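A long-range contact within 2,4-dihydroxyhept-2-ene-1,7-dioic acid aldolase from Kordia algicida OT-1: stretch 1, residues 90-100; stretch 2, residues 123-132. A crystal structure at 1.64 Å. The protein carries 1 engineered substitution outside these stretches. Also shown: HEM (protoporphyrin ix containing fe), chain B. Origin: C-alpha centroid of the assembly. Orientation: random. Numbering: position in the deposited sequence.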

# COMPACT_ATOMS: atom_id res chain seq x y z
N LYS A 90 6.35 -8.86 -16.74
CA LYS A 90 6.90 -7.95 -17.73
C LYS A 90 5.93 -6.83 -18.09
O LYS A 90 6.29 -5.95 -18.88
CB LYS A 90 7.29 -8.70 -19.00
CG LYS A 90 8.65 -9.38 -18.95
CD LYS A 90 8.62 -10.66 -18.13
CE LYS A 90 10.03 -11.16 -17.82
NZ LYS A 90 10.03 -12.15 -16.71
N ASP A 91 4.72 -6.83 -17.53
CA ASP A 91 3.69 -5.86 -17.86
C ASP A 91 3.01 -5.41 -16.57
O ASP A 91 2.69 -6.26 -15.72
CB ASP A 91 2.67 -6.46 -18.83
CG ASP A 91 1.56 -5.50 -19.19
OD1 ASP A 91 1.77 -4.67 -20.10
OD2 ASP A 91 0.48 -5.57 -18.57
N PRO A 92 2.77 -4.11 -16.39
CA PRO A 92 2.16 -3.65 -15.14
C PRO A 92 0.71 -4.07 -14.98
O PRO A 92 0.28 -4.32 -13.85
CB PRO A 92 2.30 -2.12 -15.22
CG PRO A 92 2.36 -1.83 -16.68
CD PRO A 92 3.07 -3.00 -17.31
N ILE A 93 -0.05 -4.15 -16.07
CA ILE A 93 -1.45 -4.56 -15.96
C ILE A 93 -1.54 -6.03 -15.57
O ILE A 93 -2.37 -6.42 -14.74
CB ILE A 93 -2.19 -4.27 -17.28
CG1 ILE A 93 -2.38 -2.77 -17.47
CG2 ILE A 93 -3.53 -4.99 -17.31
CD1 ILE A 93 -3.28 -2.13 -16.44
N GLU A 94 -0.69 -6.88 -16.15
CA GLU A 94 -0.71 -8.30 -15.83
C GLU A 94 -0.32 -8.54 -14.37
O GLU A 94 -0.89 -9.42 -13.71
CB GLU A 94 0.22 -9.07 -16.77
CG GLU A 94 -0.05 -10.56 -16.82
CD GLU A 94 -1.37 -10.89 -17.49
OE1 GLU A 94 -1.55 -10.51 -18.67
OE2 GLU A 94 -2.23 -11.52 -16.84
N MET A 95 0.64 -7.77 -13.86
CA MET A 95 1.05 -7.93 -12.47
C MET A 95 -0.06 -7.53 -11.51
O MET A 95 -0.32 -8.23 -10.53
CB MET A 95 2.32 -7.12 -12.20
CG MET A 95 2.68 -7.01 -10.73
SD MET A 95 4.33 -6.33 -10.46
CE MET A 95 4.28 -6.02 -8.69
N LEU A 96 -0.73 -6.40 -11.78
CA LEU A 96 -1.81 -5.96 -10.91
C LEU A 96 -2.99 -6.91 -10.95
O LEU A 96 -3.67 -7.10 -9.93
CB LEU A 96 -2.24 -4.54 -11.28
CG LEU A 96 -1.20 -3.44 -11.06
CD1 LEU A 96 -1.79 -2.07 -11.36
CD2 LEU A 96 -0.65 -3.50 -9.64
N ALA A 97 -3.26 -7.52 -12.10
CA ALA A 97 -4.30 -8.54 -12.18
C ALA A 97 -3.88 -9.86 -11.55
O ALA A 97 -4.68 -10.79 -11.52
CB ALA A 97 -4.71 -8.76 -13.64
N SER A 98 -2.64 -9.95 -11.06
CA SER A 98 -2.12 -11.17 -10.45
C SER A 98 -1.86 -11.01 -8.96
O SER A 98 -1.23 -11.89 -8.36
CB SER A 98 -0.84 -11.61 -11.17
OG SER A 98 -1.08 -11.82 -12.55
N ILE A 99 -2.32 -9.92 -8.35
CA ILE A 99 -2.11 -9.72 -6.92
C ILE A 99 -2.86 -10.77 -6.12
O ILE A 99 -2.31 -11.37 -5.19
CB ILE A 99 -2.55 -8.30 -6.52
CG1 ILE A 99 -1.72 -7.25 -7.25
CG2 ILE A 99 -2.43 -8.11 -5.01
CD1 ILE A 99 -2.35 -5.88 -7.25
N GLU A 100 -4.12 -11.03 -6.48
CA GLU A 100 -4.96 -11.90 -5.68
C GLU A 100 -4.54 -13.36 -5.81
O GLU A 100 -4.40 -14.07 -4.80
CB GLU A 100 -6.43 -11.73 -6.07
CG GLU A 100 -7.39 -12.60 -5.29
CD GLU A 100 -7.52 -12.17 -3.84
OE1 GLU A 100 -7.21 -11.00 -3.53
OE2 GLU A 100 -7.93 -13.01 -3.00
N GLU A 123 -12.91 -6.31 -15.19
CA GLU A 123 -12.61 -6.10 -16.59
C GLU A 123 -11.10 -6.01 -16.75
O GLU A 123 -10.39 -5.55 -15.85
CB GLU A 123 -13.27 -4.83 -17.14
CG GLU A 123 -14.78 -4.81 -17.06
CD GLU A 123 -15.37 -3.46 -17.41
OE1 GLU A 123 -14.75 -2.74 -18.22
OE2 GLU A 123 -16.44 -3.12 -16.88
N LYS A 124 -10.60 -6.46 -17.91
CA LYS A 124 -9.17 -6.44 -18.16
C LYS A 124 -8.90 -6.45 -19.66
O LYS A 124 -9.41 -7.32 -20.37
CB LYS A 124 -8.47 -7.63 -17.50
CG LYS A 124 -6.99 -7.74 -17.84
CD LYS A 124 -6.37 -8.99 -17.23
CE LYS A 124 -4.87 -9.02 -17.46
NZ LYS A 124 -4.51 -8.83 -18.89
N THR A 125 -8.12 -5.49 -20.12
CA THR A 125 -7.53 -5.50 -21.45
C THR A 125 -6.02 -5.39 -21.30
O THR A 125 -5.47 -5.48 -20.20
CB THR A 125 -8.09 -4.37 -22.32
OG1 THR A 125 -7.59 -3.11 -21.86
CG2 THR A 125 -9.62 -4.35 -22.27
N ALA A 126 -5.33 -5.21 -22.43
CA ALA A 126 -3.88 -5.09 -22.39
C ALA A 126 -3.43 -3.81 -21.69
O ALA A 126 -2.36 -3.78 -21.08
CB ALA A 126 -3.30 -5.16 -23.80
N ASN A 127 -4.24 -2.75 -21.76
CA ASN A 127 -3.88 -1.47 -21.19
C ASN A 127 -4.95 -0.92 -20.24
O ASN A 127 -4.91 0.27 -19.91
CB ASN A 127 -3.61 -0.45 -22.30
CG ASN A 127 -2.52 -0.90 -23.24
OD1 ASN A 127 -1.49 -1.42 -22.82
ND2 ASN A 127 -2.74 -0.70 -24.54
N SER A 128 -5.89 -1.76 -19.80
CA SER A 128 -6.93 -1.33 -18.87
C SER A 128 -7.17 -2.44 -17.86
O SER A 128 -6.95 -3.62 -18.13
CB SER A 128 -8.24 -0.98 -19.59
OG SER A 128 -9.06 -0.17 -18.77
N LEU A 129 -7.64 -2.05 -16.67
CA LEU A 129 -7.91 -3.00 -15.60
C LEU A 129 -8.85 -2.36 -14.59
O LEU A 129 -8.56 -1.28 -14.08
CB LEU A 129 -6.61 -3.44 -14.92
CG LEU A 129 -6.77 -4.41 -13.75
CD1 LEU A 129 -7.31 -5.75 -14.24
CD2 LEU A 129 -5.45 -4.59 -13.02
N THR A 130 -9.96 -3.04 -14.31
CA THR A 130 -10.91 -2.61 -13.29
C THR A 130 -10.99 -3.68 -12.22
O THR A 130 -11.34 -4.83 -12.51
CB THR A 130 -12.29 -2.35 -13.90
OG1 THR A 130 -12.20 -1.27 -14.85
CG2 THR A 130 -13.29 -1.97 -12.81
N MET A 131 -10.65 -3.31 -10.98
CA MET A 131 -10.63 -4.24 -9.87
C MET A 131 -11.41 -3.68 -8.69
O MET A 131 -11.49 -2.46 -8.50
CB MET A 131 -9.19 -4.56 -9.43
CG MET A 131 -8.38 -5.35 -10.43
SD MET A 131 -6.83 -5.94 -9.73
CE MET A 131 -6.06 -4.39 -9.27
N ILE A 132 -11.97 -4.58 -7.89
CA ILE A 132 -12.67 -4.22 -6.67
C ILE A 132 -11.75 -4.53 -5.49
O ILE A 132 -11.33 -5.68 -5.31
CB ILE A 132 -14.01 -4.96 -6.53
CG1 ILE A 132 -14.89 -4.71 -7.75
CG2 ILE A 132 -14.72 -4.52 -5.26
CD1 ILE A 132 -15.25 -3.25 -7.95
CHA HEM B . -0.67 -5.63 2.80
CHB HEM B . 3.64 -8.13 0.66
CHC HEM B . 2.22 -6.32 -4.35
CHD HEM B . -1.97 -3.61 -2.17
C1A HEM B . 0.71 -6.45 2.23
C2A HEM B . 1.50 -6.81 3.35
C3A HEM B . 2.56 -7.43 2.81
C4A HEM B . 2.33 -7.38 1.42
CMA HEM B . 3.75 -8.05 3.55
CAA HEM B . 1.20 -6.59 4.83
CBA HEM B . 0.40 -7.79 5.34
CGA HEM B . 0.17 -7.71 6.84
O1A HEM B . -0.30 -8.71 7.46
O2A HEM B . 0.45 -6.66 7.47
C1B HEM B . 3.47 -7.68 -0.93
C2B HEM B . 4.64 -7.92 -1.90
C3B HEM B . 4.21 -7.43 -3.17
C4B HEM B . 2.81 -6.93 -2.92
CMB HEM B . 5.99 -8.56 -1.57
CAB HEM B . 4.96 -7.42 -4.49
CBB HEM B . 5.43 -8.54 -5.00
C1C HEM B . 0.89 -5.39 -3.82
C2C HEM B . 0.48 -4.49 -4.82
C3C HEM B . -0.56 -3.82 -4.28
C4C HEM B . -0.69 -4.37 -2.99
CMC HEM B . 1.07 -4.31 -6.22
CAC HEM B . -1.40 -2.73 -4.92
CBC HEM B . -2.60 -3.01 -5.37
C1D HEM B . -1.72 -4.09 -0.58
C2D HEM B . -2.55 -3.23 0.34
C3D HEM B . -2.26 -3.71 1.64
C4D HEM B . -1.24 -4.85 1.46
CMD HEM B . -3.52 -2.11 -0.04
CAD HEM B . -2.85 -3.19 2.95
CBD HEM B . -3.66 -4.27 3.66
CGD HEM B . -5.13 -4.09 3.32
O1D HEM B . -5.46 -3.31 2.39
O2D HEM B . -6.01 -4.72 3.97
NA HEM B . 1.20 -6.70 0.95
NB HEM B . 2.26 -6.96 -1.55
NC HEM B . 0.24 -5.34 -2.58
ND HEM B . -0.79 -5.09 0.01
FE HEM B . 0.41 -6.45 -0.90
O HOH W 1 -1.43 -6.41 -20.19
O HOH W 2 0.06 -2.85 -20.14

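No direct hydrogen bond joins the backbones of these two stretches; at the hairpin end, the link is made by water. Water 1 donates to Asp 91 OD2 (2.6 Å) and to Ala 126 O (2.9 Å), and water 2 lies within hydrogen-bonding distance of Asp 91 OD1 (2.5 Å) and again of Ala 126 O (2.8 Å). The carboxylate and the carbonyl are both acceptors, with Asp 91 OD2 and Ala 126 O 4.2 Å apart, so a water that can donate to each is what reconciles them. Asp 91 has a second task: as N-cap of helix 92-96 it accepts from Glu 94 N through OD2 (3.0 Å). A short acid suits this place because one carboxylate can close the helix start and still reach the waters.

Between helix and strand the contact is apolar. The axis of helix 92-96 runs at 18° to that of strand 128-132, both in the same N-to-C sense, with a closest approach of 8.8 Å, and the two stretches bury 429 Å² in all. Ile 93 contributes most, 92 Å². It points toward the hairpin, and its branches spread over the turn: CG2 lies 3.5 Å from Thr 125 O, CG1 3.7 Å from Ala 126 O, and CD1 3.9 Å from Leu 129 CB. A beta-branched residue here covers polar backbone and apolar side chain at once.

Along the strand, Leu 129 and Met 131 point toward the helix, while Thr 130 between them is out of reach, the alternation expected of a beta strand. Leu 129, with chi1 t and chi2 p, sets CD2 3.7 Å from Leu 96 CB and CD1 4.0 Å from Ala 97 CB. The small Ala 97 also leaves its methyl against the aliphatic part of Lys 124, CB to CE 3.8 Å. Met 131, with chi1 m and chi2 t, sets SD 3.4 Å from Leu 96 O, and an m chi3 then directs CE to 4.3 Å from Leu 96 CB and 4.5 Å from Ile 99 CD1. Beyond this layer lies the heme: Ile 99 CD1 is 3.4 Å from HEM CBC, and Leu 96 CD2 is 3.9 Å from HEM CMC, so the same two residues serve both strand and cofactor.

On the exposed side, Lys 124 extends t, t, t before turning at chi4 (m), and its NZ meets Glu 94 OE1 at 3.4 Å in a salt bridge whose hydrogen bond is weak. Glu 94 begins pointing away, yet its end comes nearer. The long lysine can thus lay methylenes on the apolar patch and keep its charge at the edge.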